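Local coordinates for serine-threonine phosphatase 2C (PDB 2I44), which probably removes phosphate from serine and threonine side chains of proteins, with a metal centre that holds two calcium ions in this crystal, at residues G57-T62 with S140-L145; D38-C43 with N312-T317; S158-G163 with M261-D266. One frame throughout, in Å; residues are numbered along the deposited sequence.

The three contacts illustrate how a beta sandwich builds a metal site at one end. All are buried. Contacts 1 and 3 each join neighbouring antiparallel strands within one sheet, contact 1 in the sheet that holds strand 53-62 and contact 3 in the one that holds strand 258-264, and backbone hydrogen bonds carry them. Contact 2 spans the two sheets, so side chains do the work there. Its strand 38-43 borders strand 53-62 of contact 1, and its strand 313-320 borders strand 258-264 of contact 3. Apolar chemistry fills the middle of the sandwich. Toward the calcium ions it gives way to carboxylates and water: Asp60 and Asp266 bind metal directly, whereas Asp38 holds a metal-bound water.

Contact 1: G57-T62 with S140-L145; sequences GVFDGT and SVTAVL. With CA (calcium ion), chain E; CA (calcium ion), chain D.
Val58 and Val141 form an antiparallel hydrogen-bonded pair where 57-62 and 140-145 run at 177° to each other, their axes 5.0 Å apart. Val58 N donates to Val141 O over 3.2 Å in a fairly straight bond, 163° at the hydrogen. The return bond, from Val141 N to Val58 O, is weak at 3.3 Å. Gly57 and Thr142 make the adjoining non-hydrogen-bonded pair, and Gly57 CA turns a C-H toward Val141 O, giving that carbonyl a second, softer partner.

On the valine face of the sheet, Val141 CG2 rests 3.8 Å from Val58 CB. With CG1 anti to the carbonyl carbon (chi1 -79°), the other methyl, CG2, is left between the backbone N and the carbonyl carbon, on the side facing the other strand. The opposite face belongs to Phe59, whose ring leans back over the glycine until CZ is 4.1 Å from Gly57 CA. Ser140 OG comes up at the edge of this ring, near its plane and 3.6 Å from Phe59 CE1, while Thr142 CG2 approaches obliquely. The hydroxyls of Ser140 and Thr142 are both hydrogen-bonded to Tyr117 OH, and helix 66-80 covers Phe59 through Ser68, Val71 and Lys72.

Past the paired residues, 57-62 runs on to the metals. Asp60 splits its carboxylate between two calcium ions: Asp60 OD1 binds one ion, whose distance from Gly61 O is 2.2 Å, and Asp60 OD2 binds the other, together with Asp266 and Asp311. Water 2 joins the two ions as well. A bridging aspartate followed by a glycine that offers its carbonyl, at the end of a central strand, is characteristic of the binuclear metal centre of PP2C phosphatases.

Contact 2: D38-C43 with N312-T317; sequences DRFTLC and NITAMT
The phenyl ring of Phe40 is approached obliquely by two methyl groups from 312-317: Thr314 CG2, 3.9 Å from Phe40 CD2, and CE of the selenomethionine Met316. The other flat group, the carboxylate of Asp38, is occupied at both oxygens. Asp38 OD2 accepts a 2.9 Å hydrogen bond from Thr314 OG1 on its anti lone pair, the one directed away from OD1. Asp38 OD1 is 3.0 Å from water 1, which donates to it. That water also donates to Asn312 O, bridging the two segments, and it is a ligand of one calcium ion. Beside these polar links, Asn312 CB packs 3.7 Å from Asp38 CG as the two side chains slide past each other in opposite directions.

Farther along, Met316 spans the gap. It is extended through chi1 and chi2 and then bent at chi3 (-82°), which carries CE over to the other strand. There Met316 CE sits 4.0 Å from Phe40 CB and 3.9 Å from Leu42 CB, and it also comes within 3.5 Å of Thr41 O. A single methyl thus touches the CB atoms of two successive inward-pointing residues, Phe40 and Leu42.

Asp38 OD2 has another hydrogen bond, with Thr265 OG1, and Thr314 OG1 is hydrogen-bonded to Thr28 OG1. Gripped in this way, the carboxylate is a second-shell group that probably helps to position a metal-bound water. The strands themselves run nearly parallel, 15° apart, but belong to opposite sheets of the sandwich. Ile26 of strand 22-29 touches Phe40, Leu42 and Met316, and Phe56 of strand 53-62 closes on Met316. Outside this core, Thr41 OG1 is hydrogen-bonded to the backbone O of Lys72 in helix 66-80, while Ile313 packs on Thr299 and Leu300 of helix 291-305.

Contact 3: S158-G163 with M261-D266; sequences SRIAMG and MILATD. With CA (calcium ion), chain D.
Ile160 sits between Met261 and Leu263 on the inner face of one sheet of the PP2C beta sandwich. Ile160 CG2 lies 3.6 Å from Met261 CG, the two side chains crossing at a slant. Ile160 CG1 is 4.0 Å from Leu263 CG, where the chains lie side by side and point the same way. Met162 and Met261, both selenomethionines, extend this apolar row; SE of Met162 rests 3.7 Å from Met261 CB, whereas the very close approach of their CE atoms is doubtful. Val141, Val150 and Val152 of the facing sheet close over the row.

Beneath it, the antiparallel ladder has two hydrogen-bonded pairs. Ala161 and Ile262 exchange N-H...O bonds, with Ala161 N 2.9 Å from Ile262 O, and Arg159 and Ala264 do the same, with Arg159 N 3.1 Å from Ala264 O. Ile160 CA adds a C-H contact to Ile262 O. On the outer face Arg159 is extended from chi2 outward, forming a salt bridge to Asp178 and a cation-pi contact with Phe174, while Trp269 NE1 bonds to Arg159 O.

At the polar end, Thr265 is the N-cap of helix 266-269. Its chi1 of 57° sets OG1 between the backbone N and the carbonyl carbon. Thr265 OG1, held mainly by its hydrogen bond with Asp38, also accepts a weak capping bond from Gly267 N. The next residue, Asp266, binds a calcium ion through OD1 at 2.3 Å. Ser158 OG, hydrogen-bonded to Thr139, reaches the same turn through water 6, which accepts from Asp266 N at 2.9 Å.

Contact 1: G57-T62 with S140-L145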
# COMPACT_ATOMS: atom_id res chain seq x y z
N GLY A 57 0.07 6.53 1.18
CA GLY A 57 0.70 5.23 1.35
C GLY A 57 0.44 4.59 2.70
O GLY A 57 0.45 5.26 3.73
N VAL A 58 0.18 3.29 2.69
CA VAL A 58 -0.06 2.53 3.90
C VAL A 58 0.84 1.30 3.80
O VAL A 58 0.96 0.70 2.73
CB VAL A 58 -1.54 2.11 4.02
CG1 VAL A 58 -1.74 1.18 5.21
CG2 VAL A 58 -2.42 3.35 4.17
N PHE A 59 1.45 0.91 4.91
CA PHE A 59 2.38 -0.22 4.89
C PHE A 59 2.18 -1.24 6.00
O PHE A 59 2.26 -0.90 7.18
CB PHE A 59 3.81 0.32 4.95
CG PHE A 59 4.05 1.50 4.04
CD1 PHE A 59 4.30 1.31 2.69
CD2 PHE A 59 3.97 2.80 4.54
CE1 PHE A 59 4.47 2.40 1.84
CE2 PHE A 59 4.14 3.90 3.69
CZ PHE A 59 4.39 3.69 2.34
N ASP A 60 1.94 -2.49 5.62
CA ASP A 60 1.75 -3.56 6.61
C ASP A 60 3.07 -4.31 6.81
O ASP A 60 3.45 -5.15 5.99
CB ASP A 60 0.66 -4.55 6.15
CG ASP A 60 0.29 -5.58 7.22
OD1 ASP A 60 0.99 -5.66 8.25
OD2 ASP A 60 -0.70 -6.32 7.01
N GLY A 61 3.76 -4.00 7.90
CA GLY A 61 5.02 -4.66 8.17
C GLY A 61 4.83 -6.02 8.82
O GLY A 61 3.77 -6.31 9.37
N THR A 62 5.86 -6.85 8.73
CA THR A 62 5.84 -8.18 9.33
C THR A 62 7.28 -8.57 9.68
O THR A 62 8.22 -8.19 8.98
CB THR A 62 5.21 -9.23 8.38
OG1 THR A 62 5.25 -10.52 9.00
CG2 THR A 62 5.98 -9.29 7.09
N SER A 140 2.71 -2.92 0.63
CA SER A 140 2.55 -1.54 0.27
C SER A 140 1.40 -1.30 -0.71
O SER A 140 1.20 -2.08 -1.64
CB SER A 140 3.84 -0.99 -0.35
OG SER A 140 3.65 0.29 -0.91
N VAL A 141 0.63 -0.26 -0.43
CA VAL A 141 -0.44 0.19 -1.32
C VAL A 141 -0.19 1.68 -1.34
O VAL A 141 -0.19 2.32 -0.29
CB VAL A 141 -1.87 -0.05 -0.78
CG1 VAL A 141 -2.27 -1.48 -0.98
CG2 VAL A 141 -1.97 0.38 0.67
N THR A 142 0.06 2.23 -2.52
CA THR A 142 0.31 3.65 -2.64
C THR A 142 -0.58 4.25 -3.71
O THR A 142 -1.05 3.56 -4.60
CB THR A 142 1.78 3.94 -2.99
OG1 THR A 142 2.12 3.30 -4.23
CG2 THR A 142 2.71 3.47 -1.88
N ALA A 143 -0.81 5.55 -3.61
CA ALA A 143 -1.63 6.27 -4.57
C ALA A 143 -1.02 7.64 -4.79
O ALA A 143 -0.75 8.37 -3.84
CB ALA A 143 -3.06 6.41 -4.06
N VAL A 144 -0.79 7.99 -6.05
CA VAL A 144 -0.23 9.28 -6.38
C VAL A 144 -1.29 10.08 -7.13
O VAL A 144 -1.67 9.73 -8.25
CB VAL A 144 1.05 9.13 -7.24
CG1 VAL A 144 1.57 10.51 -7.67
CG2 VAL A 144 2.12 8.40 -6.43
N LEU A 145 -1.80 11.13 -6.49
CA LEU A 145 -2.80 12.00 -7.10
C LEU A 145 -2.06 13.13 -7.81
O LEU A 145 -1.22 13.80 -7.21
CB LEU A 145 -3.72 12.59 -6.03
CG LEU A 145 -4.68 13.68 -6.51
CD1 LEU A 145 -5.72 13.08 -7.44
CD2 LEU A 145 -5.36 14.35 -5.32
CA CA E . 1.73 -6.94 9.89
CA CA D . -1.60 -7.34 8.77
O HOH W 1 -2.23 -5.18 9.33
O HOH W 2 -0.23 -7.52 10.34
O HOH W 3 -1.04 -8.92 7.81
O HOH W 4 1.67 -8.84 8.54
O HOH W 5 2.67 -7.56 11.86

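Contact 2: D38-C43 with N312-T317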
# COMPACT_ATOMS: atom_id res chain seq x y z
N ASP A 38 2.08 -1.66 11.50
CA ASP A 38 1.46 -0.95 10.38
C ASP A 38 2.06 0.45 10.38
O ASP A 38 2.32 1.02 11.45
CB ASP A 38 -0.05 -0.82 10.59
CG ASP A 38 -0.85 -1.98 10.01
OD1 ASP A 38 -0.25 -3.00 9.61
OD2 ASP A 38 -2.10 -1.86 9.99
N ARG A 39 2.27 1.00 9.20
CA ARG A 39 2.80 2.35 9.05
C ARG A 39 2.07 3.03 7.89
O ARG A 39 1.35 2.38 7.14
CB ARG A 39 4.31 2.31 8.80
CG ARG A 39 5.13 1.85 10.01
CD ARG A 39 5.03 2.86 11.16
NE ARG A 39 5.92 2.52 12.27
CZ ARG A 39 5.71 1.54 13.15
NH1 ARG A 39 4.62 0.78 13.06
NH2 ARG A 39 6.59 1.31 14.11
N PHE A 40 2.25 4.34 7.75
CA PHE A 40 1.59 5.06 6.68
C PHE A 40 2.24 6.41 6.41
O PHE A 40 2.97 6.94 7.25
CB PHE A 40 0.11 5.24 7.02
CG PHE A 40 -0.14 5.91 8.34
CD1 PHE A 40 0.03 7.28 8.49
CD2 PHE A 40 -0.54 5.16 9.45
CE1 PHE A 40 -0.21 7.90 9.71
CE2 PHE A 40 -0.78 5.78 10.67
CZ PHE A 40 -0.62 7.15 10.80
N THR A 41 1.94 6.96 5.24
CA THR A 41 2.52 8.22 4.83
C THR A 41 1.53 8.99 3.98
O THR A 41 0.90 8.43 3.09
CB THR A 41 3.81 7.96 4.01
OG1 THR A 41 4.78 7.31 4.85
CG2 THR A 41 4.38 9.27 3.47
N LEU A 42 1.38 10.27 4.28
CA LEU A 42 0.48 11.12 3.51
C LEU A 42 1.18 12.45 3.23
O LEU A 42 1.59 13.15 4.15
CB LEU A 42 -0.83 11.37 4.28
CG LEU A 42 -1.97 12.05 3.51
CD1 LEU A 42 -3.27 11.90 4.27
CD2 LEU A 42 -1.66 13.51 3.29
N CYS A 43 1.33 12.77 1.95
CA CYS A 43 1.95 14.03 1.54
C CYS A 43 0.87 14.89 0.87
O CYS A 43 0.60 14.74 -0.31
CB CYS A 43 3.10 13.76 0.56
SG CYS A 43 4.10 15.21 0.17
N ASN A 312 -3.24 -5.82 13.45
CA ASN A 312 -3.04 -4.37 13.45
C ASN A 312 -4.02 -3.93 12.37
O ASN A 312 -4.21 -4.64 11.37
CB ASN A 312 -1.63 -3.97 12.99
CG ASN A 312 -0.54 -4.31 13.99
OD1 ASN A 312 -0.77 -4.42 15.19
ND2 ASN A 312 0.68 -4.46 13.49
N ILE A 313 -4.65 -2.77 12.55
CA ILE A 313 -5.61 -2.26 11.57
C ILE A 313 -5.31 -0.80 11.29
O ILE A 313 -5.18 0.00 12.20
CB ILE A 313 -7.06 -2.36 12.08
CG1 ILE A 313 -7.35 -3.75 12.63
CG2 ILE A 313 -8.03 -2.06 10.93
CD1 ILE A 313 -8.72 -3.89 13.28
N THR A 314 -5.19 -0.48 10.01
CA THR A 314 -4.92 0.89 9.58
C THR A 314 -5.79 1.22 8.39
O THR A 314 -5.88 0.45 7.43
CB THR A 314 -3.44 1.07 9.20
OG1 THR A 314 -2.62 0.92 10.37
CG2 THR A 314 -3.19 2.44 8.59
N ALA A 315 -6.43 2.38 8.45
CA ALA A 315 -7.29 2.83 7.37
C ALA A 315 -7.03 4.31 7.07
O ALA A 315 -6.89 5.12 7.98
CB ALA A 315 -8.75 2.62 7.74
N MSE A 316 -6.94 4.63 5.79
CA MSE A 316 -6.71 5.99 5.34
C MSE A 316 -7.83 6.24 4.34
O MSE A 316 -7.93 5.55 3.33
CB MSE A 316 -5.34 6.11 4.65
CG MSE A 316 -4.98 7.52 4.17
SE MSE A 316 -3.25 7.60 3.24
CE MSE A 316 -2.10 7.67 4.79
N THR A 317 -8.69 7.21 4.64
CA THR A 317 -9.81 7.54 3.77
C THR A 317 -9.59 8.85 3.03
O THR A 317 -9.18 9.85 3.62
CB THR A 317 -11.13 7.63 4.57
OG1 THR A 317 -10.95 8.47 5.72
CG2 THR A 317 -11.58 6.25 5.03
O HOH W 1 -2.23 -5.18 9.33

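Contact 3: S158-G163 with M261-D266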
# COMPACT_ATOMS: atom_id res chain seq x y z
N SER A 158 -2.05 -5.72 0.98
CA SER A 158 -2.80 -4.59 1.54
C SER A 158 -3.61 -4.17 0.31
O SER A 158 -3.21 -4.48 -0.82
CB SER A 158 -1.87 -3.46 1.97
OG SER A 158 -1.20 -3.79 3.17
N ARG A 159 -4.73 -3.48 0.50
CA ARG A 159 -5.55 -3.11 -0.65
C ARG A 159 -6.09 -1.69 -0.67
O ARG A 159 -6.15 -1.01 0.36
CB ARG A 159 -6.74 -4.06 -0.75
CG ARG A 159 -6.40 -5.53 -0.79
CD ARG A 159 -7.66 -6.37 -0.69
NE ARG A 159 -7.38 -7.79 -0.72
CZ ARG A 159 -8.33 -8.73 -0.71
NH1 ARG A 159 -9.61 -8.38 -0.68
NH2 ARG A 159 -8.00 -10.02 -0.76
N ILE A 160 -6.50 -1.27 -1.85
CA ILE A 160 -7.11 0.04 -2.05
C ILE A 160 -8.52 -0.19 -2.61
O ILE A 160 -8.67 -0.86 -3.63
CB ILE A 160 -6.32 0.91 -3.06
CG1 ILE A 160 -4.91 1.16 -2.53
CG2 ILE A 160 -7.05 2.24 -3.28
CD1 ILE A 160 -4.09 2.10 -3.42
N ALA A 161 -9.53 0.35 -1.94
CA ALA A 161 -10.91 0.21 -2.41
C ALA A 161 -11.37 1.55 -2.97
O ALA A 161 -10.89 2.61 -2.54
CB ALA A 161 -11.81 -0.23 -1.26
N MSE A 162 -12.29 1.51 -3.92
CA MSE A 162 -12.76 2.74 -4.54
C MSE A 162 -14.28 2.80 -4.66
O MSE A 162 -14.91 1.85 -5.12
CB MSE A 162 -12.13 2.89 -5.93
CG MSE A 162 -12.36 4.24 -6.59
SE MSE A 162 -11.16 5.60 -5.92
CE MSE A 162 -9.87 5.56 -7.37
N GLY A 163 -14.85 3.92 -4.23
CA GLY A 163 -16.28 4.10 -4.32
C GLY A 163 -16.60 5.10 -5.41
O GLY A 163 -16.15 6.24 -5.36
N MSE A 261 -11.67 6.94 -1.82
CA MSE A 261 -10.62 5.95 -1.99
C MSE A 261 -10.21 5.55 -0.58
O MSE A 261 -10.10 6.40 0.30
CB MSE A 261 -9.44 6.56 -2.76
CG MSE A 261 -8.25 5.62 -2.95
SE MSE A 261 -6.86 6.42 -4.06
CE MSE A 261 -7.12 5.36 -5.65
N ILE A 262 -10.01 4.25 -0.37
CA ILE A 262 -9.63 3.76 0.95
C ILE A 262 -8.39 2.89 0.87
O ILE A 262 -8.39 1.85 0.21
CB ILE A 262 -10.77 2.92 1.59
CG1 ILE A 262 -12.04 3.76 1.72
CG2 ILE A 262 -10.33 2.38 2.95
CD1 ILE A 262 -13.23 2.98 2.26
N LEU A 263 -7.32 3.34 1.52
CA LEU A 263 -6.09 2.56 1.55
C LEU A 263 -6.08 1.91 2.92
O LEU A 263 -6.25 2.59 3.94
CB LEU A 263 -4.86 3.45 1.37
CG LEU A 263 -4.71 4.21 0.04
CD1 LEU A 263 -5.51 5.50 0.09
CD2 LEU A 263 -3.23 4.53 -0.22
N ALA A 264 -5.89 0.59 2.97
CA ALA A 264 -5.89 -0.10 4.25
C ALA A 264 -5.13 -1.43 4.23
O ALA A 264 -4.91 -2.03 3.18
CB ALA A 264 -7.33 -0.33 4.70
N THR A 265 -4.73 -1.88 5.41
CA THR A 265 -4.02 -3.15 5.54
C THR A 265 -5.03 -4.29 5.62
O THR A 265 -6.25 -4.04 5.75
CB THR A 265 -3.14 -3.17 6.80
OG1 THR A 265 -3.94 -2.91 7.96
CG2 THR A 265 -2.06 -2.11 6.71
N ASP A 266 -4.55 -5.53 5.55
CA ASP A 266 -5.43 -6.68 5.61
C ASP A 266 -6.11 -6.76 6.96
O ASP A 266 -7.06 -7.52 7.15
CB ASP A 266 -4.67 -7.99 5.30
CG ASP A 266 -3.57 -8.31 6.30
OD1 ASP A 266 -3.37 -7.55 7.27
OD2 ASP A 266 -2.89 -9.33 6.11
CA CA D . -1.60 -7.34 8.77
O HOH W 6 -1.88 -6.15 4.62
O HOH W 3 -1.04 -8.92 7.81
O HOH W 1 -2.23 -5.18 9.33
O HOH W 2 -0.23 -7.52 10.34